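Local coordinates for hydroxyethylthiazole kinase (Pyrococcus horikoshii, PDB 3HPD), which probably phosphorylates the hydroxyl group of 4-methyl-5-(2-hydroxyethyl)thiazole with ATP and magnesium, a step on the way to thiamine diphosphate, at residues 4-12 / 246-255; 179-187 / 218-229. One frame throughout, in Å; residues are numbered along the deposited sequence.

Contact 1. Residues 4-12 / 246-255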
# COMPACT_ATOMS: atom_id res chain seq x y z
N ILE A 4 -19.38 -24.76 1.81
CA ILE A 4 -18.27 -23.90 1.40
C ILE A 4 -18.40 -23.57 -0.08
O ILE A 4 -18.25 -22.42 -0.49
CB ILE A 4 -16.90 -24.60 1.63
CG1 ILE A 4 -16.73 -24.92 3.11
CG2 ILE A 4 -15.77 -23.69 1.14
CD1 ILE A 4 -15.45 -25.67 3.43
N ILE A 5 -18.69 -24.59 -0.88
CA ILE A 5 -18.86 -24.41 -2.32
C ILE A 5 -20.05 -23.48 -2.56
O ILE A 5 -19.99 -22.59 -3.40
CB ILE A 5 -19.11 -25.77 -3.02
CG1 ILE A 5 -17.82 -26.59 -3.03
CG2 ILE A 5 -19.64 -25.55 -4.43
CD1 ILE A 5 -17.98 -28.00 -3.57
N GLU A 6 -21.12 -23.69 -1.81
CA GLU A 6 -22.30 -22.86 -1.96
C GLU A 6 -22.08 -21.43 -1.50
O GLU A 6 -22.61 -20.49 -2.09
CB GLU A 6 -23.48 -23.49 -1.21
CG GLU A 6 -23.97 -24.79 -1.85
CD GLU A 6 -24.27 -24.62 -3.34
OE1 GLU A 6 -25.07 -23.73 -3.69
OE2 GLU A 6 -23.69 -25.37 -4.16
N ALA A 7 -21.30 -21.25 -0.44
CA ALA A 7 -21.01 -19.91 0.07
C ALA A 7 -20.22 -19.11 -0.97
O ALA A 7 -20.50 -17.94 -1.23
CB ALA A 7 -20.24 -19.99 1.38
N LEU A 8 -19.22 -19.76 -1.56
CA LEU A 8 -18.38 -19.11 -2.57
C LEU A 8 -19.25 -18.67 -3.74
O LEU A 8 -19.11 -17.56 -4.24
CB LEU A 8 -17.30 -20.07 -3.07
CG LEU A 8 -16.35 -19.51 -4.13
CD1 LEU A 8 -15.60 -18.31 -3.56
CD2 LEU A 8 -15.37 -20.58 -4.57
N LYS A 9 -20.14 -19.56 -4.17
CA LYS A 9 -21.04 -19.25 -5.27
C LYS A 9 -21.90 -18.04 -4.92
O LYS A 9 -22.11 -17.16 -5.76
CB LYS A 9 -21.91 -20.46 -5.60
CG LYS A 9 -21.14 -21.61 -6.23
CD LYS A 9 -22.04 -22.81 -6.52
CE LYS A 9 -21.26 -23.94 -7.17
NZ LYS A 9 -22.12 -25.13 -7.41
N ARG A 10 -22.40 -18.00 -3.69
CA ARG A 10 -23.23 -16.88 -3.25
C ARG A 10 -22.47 -15.56 -3.24
O ARG A 10 -23.01 -14.52 -3.61
CB ARG A 10 -23.80 -17.14 -1.85
CG ARG A 10 -24.91 -18.18 -1.82
CD ARG A 10 -25.78 -18.04 -0.57
NE ARG A 10 -25.03 -18.27 0.66
CZ ARG A 10 -24.47 -19.43 0.98
NH1 ARG A 10 -24.57 -20.47 0.16
NH2 ARG A 10 -23.80 -19.56 2.12
N VAL A 11 -21.21 -15.60 -2.81
CA VAL A 11 -20.39 -14.39 -2.78
C VAL A 11 -20.24 -13.85 -4.20
O VAL A 11 -20.41 -12.66 -4.44
CB VAL A 11 -18.98 -14.67 -2.21
CG1 VAL A 11 -18.06 -13.48 -2.49
CG2 VAL A 11 -19.07 -14.93 -0.72
N ARG A 12 -19.94 -14.74 -5.14
CA ARG A 12 -19.75 -14.32 -6.52
C ARG A 12 -21.03 -13.89 -7.23
O ARG A 12 -20.98 -13.04 -8.12
CB ARG A 12 -19.03 -15.44 -7.27
CG ARG A 12 -17.63 -15.63 -6.74
CD ARG A 12 -16.91 -16.79 -7.37
NE ARG A 12 -15.50 -16.81 -6.99
CZ ARG A 12 -14.67 -17.81 -7.26
NH1 ARG A 12 -15.12 -18.88 -7.90
NH2 ARG A 12 -13.40 -17.73 -6.89
N LEU A 246 -7.48 -16.76 -5.74
CA LEU A 246 -8.72 -16.40 -5.05
C LEU A 246 -9.76 -16.19 -6.15
O LEU A 246 -10.96 -16.33 -5.93
CB LEU A 246 -8.53 -15.10 -4.25
CG LEU A 246 -7.81 -15.29 -2.92
CD1 LEU A 246 -7.60 -13.94 -2.24
CD2 LEU A 246 -8.64 -16.23 -2.03
N TYR A 247 -9.26 -15.88 -7.35
CA TYR A 247 -10.09 -15.65 -8.53
C TYR A 247 -10.41 -16.97 -9.25
O TYR A 247 -11.54 -17.19 -9.68
CB TYR A 247 -9.35 -14.71 -9.48
CG TYR A 247 -10.06 -14.41 -10.78
CD1 TYR A 247 -11.09 -13.47 -10.84
CD2 TYR A 247 -9.68 -15.05 -11.97
CE1 TYR A 247 -11.72 -13.16 -12.05
CE2 TYR A 247 -10.30 -14.75 -13.18
CZ TYR A 247 -11.31 -13.80 -13.21
OH TYR A 247 -11.91 -13.49 -14.42
N ARG A 248 -9.40 -17.83 -9.38
CA ARG A 248 -9.55 -19.10 -10.08
C ARG A 248 -10.22 -20.23 -9.30
O ARG A 248 -10.83 -21.12 -9.90
CB ARG A 248 -8.19 -19.60 -10.57
CG ARG A 248 -7.48 -18.68 -11.54
CD ARG A 248 -6.16 -19.28 -11.99
NE ARG A 248 -6.34 -20.50 -12.77
CZ ARG A 248 -5.35 -21.22 -13.29
NH1 ARG A 248 -4.09 -20.86 -13.10
NH2 ARG A 248 -5.62 -22.31 -14.00
N ILE A 249 -10.10 -20.20 -7.98
CA ILE A 249 -10.70 -21.27 -7.19
C ILE A 249 -12.18 -21.44 -7.55
O ILE A 249 -12.91 -20.46 -7.69
CB ILE A 249 -10.53 -21.01 -5.67
CG1 ILE A 249 -10.98 -22.24 -4.88
CG2 ILE A 249 -11.31 -19.77 -5.26
CD1 ILE A 249 -10.60 -22.20 -3.40
N ASN A 250 -12.60 -22.69 -7.71
CA ASN A 250 -13.97 -22.99 -8.06
C ASN A 250 -14.42 -24.28 -7.37
O ASN A 250 -13.71 -24.81 -6.51
CB ASN A 250 -14.11 -23.14 -9.58
CG ASN A 250 -13.20 -24.21 -10.15
OD1 ASN A 250 -12.83 -25.15 -9.46
ND2 ASN A 250 -12.85 -24.07 -11.43
N GLU A 251 -15.59 -24.78 -7.76
CA GLU A 251 -16.11 -26.00 -7.15
C GLU A 251 -15.17 -27.19 -7.23
O GLU A 251 -14.94 -27.88 -6.24
CB GLU A 251 -17.44 -26.39 -7.79
CG GLU A 251 -18.14 -27.53 -7.08
CD GLU A 251 -19.49 -27.86 -7.68
OE1 GLU A 251 -20.20 -26.91 -8.07
OE2 GLU A 251 -19.84 -29.05 -7.75
N ASN A 252 -14.61 -27.45 -8.41
CA ASN A 252 -13.71 -28.58 -8.58
C ASN A 252 -12.47 -28.48 -7.70
O ASN A 252 -12.06 -29.47 -7.09
CB ASN A 252 -13.27 -28.71 -10.04
CG ASN A 252 -12.52 -30.01 -10.31
OD1 ASN A 252 -13.10 -31.09 -10.31
ND2 ASN A 252 -11.21 -29.90 -10.51
N VAL A 253 -11.88 -27.29 -7.63
CA VAL A 253 -10.69 -27.10 -6.81
C VAL A 253 -11.00 -27.32 -5.34
O VAL A 253 -10.23 -27.96 -4.62
CB VAL A 253 -10.10 -25.68 -7.02
CG1 VAL A 253 -8.83 -25.51 -6.18
CG2 VAL A 253 -9.80 -25.46 -8.49
N ILE A 254 -12.13 -26.80 -4.88
CA ILE A 254 -12.52 -26.98 -3.48
C ILE A 254 -12.75 -28.46 -3.20
O ILE A 254 -12.31 -28.98 -2.18
CB ILE A 254 -13.81 -26.18 -3.16
CG1 ILE A 254 -13.52 -24.68 -3.23
CG2 ILE A 254 -14.34 -26.57 -1.79
CD1 ILE A 254 -14.73 -23.80 -3.03
N ARG A 255 -13.44 -29.13 -4.12
CA ARG A 255 -13.73 -30.55 -3.97
C ARG A 255 -12.46 -31.39 -3.86
O ARG A 255 -12.39 -32.32 -3.05
CB ARG A 255 -14.56 -31.04 -5.16
CG ARG A 255 -14.58 -32.54 -5.36
CD ARG A 255 -15.61 -32.91 -6.41
NE ARG A 255 -16.91 -32.37 -6.05
CZ ARG A 255 -17.61 -31.52 -6.80
NH1 ARG A 255 -17.13 -31.11 -7.97
NH2 ARG A 255 -18.77 -31.07 -6.36

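Contact 2. Residues 179-187 / 218-229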
# COMPACT_ATOMS: atom_id res chain seq x y z
N ALA A 179 -12.29 -27.63 12.04
CA ALA A 179 -10.84 -27.58 11.96
C ALA A 179 -10.49 -27.46 10.48
O ALA A 179 -11.01 -28.21 9.66
CB ALA A 179 -10.23 -28.85 12.54
N VAL A 180 -9.62 -26.51 10.16
CA VAL A 180 -9.20 -26.30 8.77
C VAL A 180 -7.72 -26.63 8.65
O VAL A 180 -6.89 -26.04 9.35
CB VAL A 180 -9.42 -24.83 8.34
CG1 VAL A 180 -8.88 -24.61 6.93
CG2 VAL A 180 -10.91 -24.50 8.40
N TYR A 181 -7.39 -27.56 7.76
CA TYR A 181 -6.01 -27.99 7.57
C TYR A 181 -5.32 -27.38 6.35
O TYR A 181 -4.12 -27.59 6.15
CB TYR A 181 -5.95 -29.52 7.47
CG TYR A 181 -6.56 -30.22 8.65
CD1 TYR A 181 -5.88 -30.31 9.87
CD2 TYR A 181 -7.84 -30.77 8.58
CE1 TYR A 181 -6.45 -30.92 10.98
CE2 TYR A 181 -8.42 -31.39 9.68
CZ TYR A 181 -7.73 -31.45 10.88
OH TYR A 181 -8.31 -32.04 11.97
N ASN A 182 -6.07 -26.64 5.53
CA ASN A 182 -5.51 -26.02 4.33
C ASN A 182 -4.58 -24.86 4.66
O ASN A 182 -4.68 -24.24 5.72
CB ASN A 182 -6.62 -25.52 3.41
CG ASN A 182 -7.45 -26.65 2.84
OD1 ASN A 182 -8.63 -26.81 3.18
ND2 ASN A 182 -6.84 -27.45 1.96
N GLY A 183 -3.68 -24.56 3.72
CA GLY A 183 -2.74 -23.46 3.91
C GLY A 183 -1.32 -23.85 3.56
O GLY A 183 -1.05 -24.99 3.16
N HIS A 184 -0.40 -22.90 3.69
CA HIS A 184 1.00 -23.16 3.40
C HIS A 184 1.87 -22.23 4.24
O HIS A 184 1.54 -21.06 4.42
CB HIS A 184 1.31 -22.96 1.91
CG HIS A 184 2.64 -23.50 1.51
ND1 HIS A 184 3.83 -22.86 1.82
CD2 HIS A 184 2.99 -24.67 0.93
CE1 HIS A 184 4.84 -23.62 1.45
NE2 HIS A 184 4.36 -24.72 0.91
N GLU A 185 2.98 -22.76 4.74
CA GLU A 185 3.87 -21.98 5.59
C GLU A 185 4.46 -20.72 4.97
O GLU A 185 4.85 -19.81 5.70
CB GLU A 185 5.00 -22.87 6.12
CG GLU A 185 5.72 -23.68 5.07
CD GLU A 185 6.93 -24.41 5.64
OE1 GLU A 185 6.83 -24.93 6.78
OE2 GLU A 185 7.97 -24.48 4.95
N LEU A 186 4.54 -20.65 3.65
CA LEU A 186 5.12 -19.46 3.03
C LEU A 186 4.28 -18.21 3.31
O LEU A 186 4.74 -17.09 3.12
CB LEU A 186 5.31 -19.65 1.52
CG LEU A 186 6.19 -18.59 0.84
CD1 LEU A 186 7.57 -18.56 1.51
CD2 LEU A 186 6.34 -18.91 -0.64
N LEU A 187 3.04 -18.41 3.77
CA LEU A 187 2.18 -17.29 4.10
C LEU A 187 2.87 -16.47 5.17
O LEU A 187 2.60 -15.27 5.32
CB LEU A 187 0.82 -17.77 4.62
CG LEU A 187 -0.20 -18.27 3.59
CD1 LEU A 187 -1.45 -18.78 4.30
CD2 LEU A 187 -0.58 -17.14 2.63
N LEU A 218 -11.48 -19.44 5.49
CA LEU A 218 -10.22 -20.10 5.82
C LEU A 218 -9.87 -21.21 4.83
O LEU A 218 -8.71 -21.37 4.46
CB LEU A 218 -10.27 -20.64 7.25
CG LEU A 218 -10.18 -19.56 8.32
CD1 LEU A 218 -10.77 -20.05 9.63
CD2 LEU A 218 -8.72 -19.14 8.50
N VAL A 219 -10.87 -21.97 4.41
CA VAL A 219 -10.64 -23.05 3.46
C VAL A 219 -10.28 -22.47 2.10
O VAL A 219 -9.31 -22.89 1.47
CB VAL A 219 -11.89 -23.95 3.33
CG1 VAL A 219 -11.76 -24.86 2.11
CG2 VAL A 219 -12.07 -24.77 4.60
N THR A 220 -11.07 -21.50 1.65
CA THR A 220 -10.82 -20.87 0.36
C THR A 220 -9.43 -20.24 0.30
O THR A 220 -8.69 -20.45 -0.67
CB THR A 220 -11.88 -19.79 0.07
OG1 THR A 220 -13.17 -20.42 -0.04
CG2 THR A 220 -11.58 -19.08 -1.24
N PHE A 221 -9.07 -19.47 1.32
CA PHE A 221 -7.77 -18.81 1.32
C PHE A 221 -6.63 -19.82 1.49
O PHE A 221 -5.57 -19.68 0.89
CB PHE A 221 -7.69 -17.78 2.44
CG PHE A 221 -6.45 -16.94 2.40
CD1 PHE A 221 -6.30 -15.93 1.45
CD2 PHE A 221 -5.41 -17.17 3.30
CE1 PHE A 221 -5.14 -15.17 1.39
CE2 PHE A 221 -4.24 -16.41 3.25
CZ PHE A 221 -4.10 -15.41 2.29
N GLY A 222 -6.87 -20.83 2.32
CA GLY A 222 -5.87 -21.86 2.54
C GLY A 222 -5.55 -22.61 1.27
O GLY A 222 -4.39 -22.93 0.99
N ILE A 223 -6.58 -22.90 0.49
CA ILE A 223 -6.40 -23.60 -0.78
C ILE A 223 -5.68 -22.69 -1.77
O ILE A 223 -4.81 -23.13 -2.53
CB ILE A 223 -7.76 -24.02 -1.39
CG1 ILE A 223 -8.42 -25.07 -0.49
CG2 ILE A 223 -7.55 -24.57 -2.81
CD1 ILE A 223 -9.79 -25.54 -0.97
N ALA A 224 -6.03 -21.40 -1.77
CA ALA A 224 -5.39 -20.45 -2.67
C ALA A 224 -3.90 -20.41 -2.37
O ALA A 224 -3.07 -20.31 -3.28
CB ALA A 224 -6.01 -19.06 -2.51
N ALA A 225 -3.56 -20.51 -1.09
CA ALA A 225 -2.16 -20.50 -0.66
C ALA A 225 -1.42 -21.73 -1.20
O ALA A 225 -0.29 -21.63 -1.68
CB ALA A 225 -2.08 -20.45 0.86
N GLU A 226 -2.07 -22.89 -1.11
CA GLU A 226 -1.46 -24.12 -1.60
C GLU A 226 -1.26 -24.04 -3.11
O GLU A 226 -0.20 -24.40 -3.62
CB GLU A 226 -2.36 -25.32 -1.27
CG GLU A 226 -2.40 -25.65 0.22
CD GLU A 226 -3.45 -26.68 0.56
OE1 GLU A 226 -3.59 -27.67 -0.19
OE2 GLU A 226 -4.14 -26.52 1.60
N LYS A 227 -2.27 -23.55 -3.82
CA LYS A 227 -2.20 -23.42 -5.28
C LYS A 227 -1.15 -22.40 -5.70
O LYS A 227 -0.46 -22.58 -6.70
CB LYS A 227 -3.57 -23.01 -5.83
CG LYS A 227 -4.67 -24.04 -5.63
CD LYS A 227 -4.35 -25.35 -6.34
CE LYS A 227 -4.35 -25.19 -7.85
NZ LYS A 227 -3.97 -26.46 -8.53
N ALA A 228 -1.04 -21.32 -4.93
CA ALA A 228 -0.06 -20.29 -5.26
C ALA A 228 1.35 -20.85 -5.11
O ALA A 228 2.21 -20.61 -5.95
CB ALA A 228 -0.25 -19.08 -4.35
N TYR A 229 1.58 -21.62 -4.05
CA TYR A 229 2.90 -22.18 -3.84
C TYR A 229 3.28 -23.14 -4.96
O TYR A 229 4.45 -23.24 -5.34
CB TYR A 229 2.97 -22.91 -2.49
CG TYR A 229 4.38 -23.29 -2.12
CD1 TYR A 229 5.29 -22.33 -1.67
CD2 TYR A 229 4.83 -24.61 -2.27
CE1 TYR A 229 6.62 -22.67 -1.39
CE2 TYR A 229 6.15 -24.95 -1.98
CZ TYR A 229 7.04 -23.98 -1.55
OH TYR A 229 8.34 -24.31 -1.27

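Contact 1. Residues 4-12 / 246-255
The guanidinium of R12 meets I249 with its edge: I249 O and L246 O both lie at that edge, near the plane, while L8 CD1 rests over one face. Two nitrogens grip a single oxygen end-on, NH1 at 2.7 Å and NH2 at 2.9 Å from I249 O, the first almost in line with the C=O bond. NH2 also makes a weak bond to L246 O, and NE is held by L37 O of helix 27-37, which limits turning. An alkyl chain extended from CG to NE (chi2 175°, chi3 171°) carries the charge across to where helix 235-248 ends. Just after I249, N250 caps helix 251-257, its OD1 taking V253 N at 3.0 Å. A leucine in place of R12 has no N-H to offer, so I249 O and L37 O would lose these donors and the helix end would probably be held less firmly.

Toward I4 and I5 an apolar patch is bordered by charges. I5 and I254 run past each other in opposite directions, I5 CG1 3.7 Å from I254 CG2, and L8 CD2 meets I254 CD1 at 3.6 Å. E251 passes its CG over I5 CD1 and divides its carboxylate: OE1 forms a salt bridge with K9 NZ (2.7 Å), met on the syn side but 34° out of the carboxylate plane, and OE2 one with R255 NH2 through the anti lone pair. E6 joins at longer range. In this ribokinase-clan fold a charged donor thus meets carbonyls at a helix end, probably favoured by the helix dipole, while an ion pair beside the apolar patch joins K9 to E251.

Contact 2. Residues 179-187 / 218-229
E226 reaches from helix 210-231, packed against the central mixed sheet of this ribokinase-clan alpha/beta fold, to the segment leaving strand 177-180, where N182 and G183 meet it. From CB the side chain runs to E226 CG, which lies 3.3 Å from G183 O; extended beyond it (chi2 171°), it places CD 3.7 Å from N182 ND2, beside the loop. At the tip OE2 collects two donors: N182 ND2 at 2.9 Å, met on the syn side but 24° out of the carboxylate plane, and G183 N, also at 2.9 Å, on the anti lone pair. OE1 comes no nearer than 3.9 Å to N182 ND2. The asparagine amide has further partners, since ND2 also binds Y257 O and OD1 accepts from K259 N, so its flip is fixed on both sides.

The backbones come very close here, G183 and G222 having their CA atoms 3.8 Å apart. A side chain on G222 would run into N182 CB, and at the backbone angles of G183 a CB would press on the carbonyl O of N182.

Farther along, H184 lays its ring over Y229 in a face-to-face stack, centroids 3.7 Å apart and planes at 21°, with NE2 above the middle of the tyrosine ring. L186 N donates to ND1 in the imidazole plane, which fixes the ring's rotation, while L186 CD2 touches the tyrosine's edge. L187 packs on F221 and A225, and V180 on V219 and L218, the last being close to the predicted ATP-site residues K118 and T165. One carboxylate oxygen takes N-H donors from the N182 amide and the G183 backbone, and these two donors would probably favour the ionised form of E226.

How the contacts relate
Helix 210-231 is the element that the two contacts share: contact 2 is built on it directly, while contact 1 rests against it, I4 packing on V219 and V253 on I223. Their centres lie 14 Å apart. Contact 2 is the buried one, with no exposed residue among those that touch; contact 1 is only partly buried and reaches the surface. Chemistry follows place. Nearer the surface, full charges pair in a network and an arginine serves a helix end; in contact 2, one carboxylate takes neutral N-H donors, glycines allow close approach and rings stack. Contact 1 joins the helix 2-14 to late ones, whereas contact 2 joins the end of strand 177-180 and the loop after it to helix 210-231.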